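Local coordinates for protein glycoside Hydrolase Family 43_12 (Metagenome, PDB 7JVH) that is a family 43, subfamily 12 glycoside hydrolase from a gut metagenome, probably cleaving xylose- or arabinose-containing plant polysaccharides or their fragments, at residues A[488-493]-A[550-555]. Residues are numbered along the deposited sequence; the frame is centred on the assembly and turned at random.
Sequences KTVRPQ and TNFAGG
Phe552, on the one-turn helix 550-553, lays its ring against Val490 and Pro492 of the chain that runs on from strand 482-489. CG stands anti to the backbone N (chi1 179°), and this carries the ring back to the other chain although the CB of Phe552 points away from it. Pro492 CB sits over one face, 4.0 Å from the centroid of the Phe552 ring and 24° off its normal, a CH-pi contact offset toward the rim. Val490 reaches the far end of the ring obliquely through a single methyl, CG1 lying 3.6 Å from Phe552 CZ. Beside this apolar group the backbones are joined by one hydrogen bond, Gln493 N to Phe552 O, 3.0 Å long and nearly straight at 164°. Pro492 CA makes a CA-H...O contact with Phe552 O at 3.4 Å. Packing is also close where Gln493 CG comes within 3.2 Å of the N of Gly554, a residue of positive phi just past the helix.

The amide end of Gln493 is held more loosely across the contact: a water accepts from Gly555 N at 2.8 Å and only weakly donates to Gln493 OE1, which is also hydrogen-bonded to a residue adjoining the segments. Elsewhere Asn551 OD1 takes a hydrogen bond from Val330 N, tying the helix to the family 43 glycosidase part of the chain. The contact thus joins the loop leaving strand 482-489 to the short helix 550-553 and its exit, at the surface of the C-terminal concanavalin A-like domain. With no charged pair across it, the junction rests on shape fit around one ring and the direction of one backbone bond, and is probably little affected by ionic conditions.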
loop_
_atom_site.group_PDB
_atom_site.type_symbol
_atom_site.label_atom_id
_atom_site.label_comp_id
_atom_site.label_asym_id
_atom_site.label_seq_id
_atom_site.Cartn_x
_atom_site.Cartn_y
_atom_site.Cartn_z
ATOM N N LYS A 488 9.298 -23.203 0.931
ATOM C CA LYS A 488 8.960 -22.154 1.883
ATOM C C LYS A 488 10.239 -21.581 2.509
ATOM O O LYS A 488 11.265 -22.269 2.625
ATOM C CB LYS A 488 8.053 -22.701 2.976
ATOM C CG LYS A 488 8.701 -23.744 3.863
ATOM C CD LYS A 488 7.770 -24.182 4.964
ATOM C CE LYS A 488 8.448 -25.121 5.928
ATOM N NZ LYS A 488 7.474 -25.411 7.007
ATOM N N THR A 489 10.157 -20.306 2.899
ATOM C CA THR A 489 11.128 -19.657 3.765
ATOM C C THR A 489 10.321 -18.927 4.817
ATOM O O THR A 489 9.468 -18.121 4.480
ATOM C CB THR A 489 12.022 -18.667 2.999
ATOM O OG1 THR A 489 12.695 -19.357 1.931
ATOM C CG2 THR A 489 13.086 -18.052 3.932
ATOM N N VAL A 490 10.603 -19.222 6.089
ATOM C CA VAL A 490 9.860 -18.715 7.234
ATOM C C VAL A 490 10.798 -17.995 8.213
ATOM O O VAL A 490 11.732 -18.607 8.724
ATOM C CB VAL A 490 9.173 -19.881 7.975
ATOM C CG1 VAL A 490 8.238 -19.342 9.056
ATOM C CG2 VAL A 490 8.420 -20.784 6.991
ATOM N N ARG A 491 10.540 -16.703 8.470
ATOM C CA ARG A 491 11.281 -15.919 9.480
ATOM C C ARG A 491 10.369 -15.003 10.293
ATOM O O ARG A 491 9.972 -13.938 9.818
ATOM C CB ARG A 491 12.389 -15.066 8.843
ATOM C CG ARG A 491 13.240 -14.292 9.879
ATOM C CD ARG A 491 14.243 -13.347 9.239
ATOM N NE ARG A 491 13.561 -12.329 8.472
ATOM C CZ ARG A 491 14.094 -11.592 7.496
ATOM N NH1 ARG A 491 15.374 -11.724 7.149
ATOM N NH2 ARG A 491 13.296 -10.717 6.862
ATOM N N PRO A 492 10.021 -15.365 11.549
ATOM C CA PRO A 492 9.275 -14.452 12.419
ATOM C C PRO A 492 10.066 -13.183 12.773
ATOM O O PRO A 492 11.295 -13.194 12.755
ATOM C CB PRO A 492 9.009 -15.294 13.676
ATOM C CG PRO A 492 9.969 -16.421 13.630
ATOM C CD PRO A 492 10.316 -16.660 12.186
ATOM N N GLN A 493 9.333 -12.104 13.066
ATOM C CA GLN A 493 9.860 -10.789 13.419
ATOM C C GLN A 493 11.253 -10.736 14.043
ATOM O O GLN A 493 12.168 -10.108 13.498
ATOM C CB GLN A 493 8.905 -10.136 14.419
ATOM C CG GLN A 493 7.847 -9.289 13.761
ATOM C CD GLN A 493 6.992 -8.580 14.767
ATOM O OE1 GLN A 493 7.141 -7.369 14.978
ATOM N NE2 GLN A 493 6.100 -9.324 15.414
ATOM N N THR A 550 1.604 -9.690 8.487
ATOM C CA THR A 550 2.231 -8.641 9.261
ATOM C C THR A 550 2.465 -9.082 10.704
ATOM O O THR A 550 3.523 -8.832 11.266
ATOM C CB THR A 550 1.374 -7.379 9.195
ATOM O OG1 THR A 550 1.539 -6.799 7.885
ATOM C CG2 THR A 550 1.759 -6.381 10.275
ATOM N N ASN A 551 1.464 -9.747 11.286
ATOM C CA ASN A 551 1.510 -10.208 12.679
ATOM C C ASN A 551 2.714 -11.078 12.959
ATOM O O ASN A 551 3.308 -10.958 14.017
ATOM C CB ASN A 551 0.244 -10.986 13.043
ATOM C CG ASN A 551 -1.032 -10.195 12.758
ATOM O OD1 ASN A 551 -1.419 -10.007 11.597
ATOM N ND2 ASN A 551 -1.674 -9.715 13.812
ATOM N N PHE A 552 3.058 -11.954 12.001
ATOM C CA PHE A 552 4.118 -12.935 12.164
ATOM C C PHE A 552 5.509 -12.395 11.770
ATOM O O PHE A 552 6.472 -12.598 12.493
ATOM C CB PHE A 552 3.767 -14.205 11.388
ATOM C CG PHE A 552 4.804 -15.287 11.478
ATOM C CD1 PHE A 552 4.804 -16.194 12.531
ATOM C CD2 PHE A 552 5.769 -15.409 10.504
ATOM C CE1 PHE A 552 5.767 -17.179 12.612
ATOM C CE2 PHE A 552 6.728 -16.420 10.569
ATOM C CZ PHE A 552 6.722 -17.303 11.623
ATOM N N ALA A 553 5.584 -11.692 10.634
ATOM C CA ALA A 553 6.820 -11.224 10.042
ATOM C C ALA A 553 7.173 -9.775 10.372
ATOM O O ALA A 553 8.245 -9.292 10.013
ATOM C CB ALA A 553 6.712 -11.353 8.540
ATOM N N GLY A 554 6.245 -9.067 11.012
ATOM C CA GLY A 554 6.402 -7.644 11.264
ATOM C C GLY A 554 6.325 -6.883 9.972
ATOM O O GLY A 554 6.080 -7.460 8.929
ATOM N N GLY A 555 6.517 -5.569 10.048
ATOM C CA GLY A 555 6.535 -4.719 8.875
ATOM C C GLY A 555 5.319 -3.850 8.755
ATOM O O GLY A 555 4.496 -3.765 9.666
HETATM O O HOH W 1 7.702 -4.961 12.514
#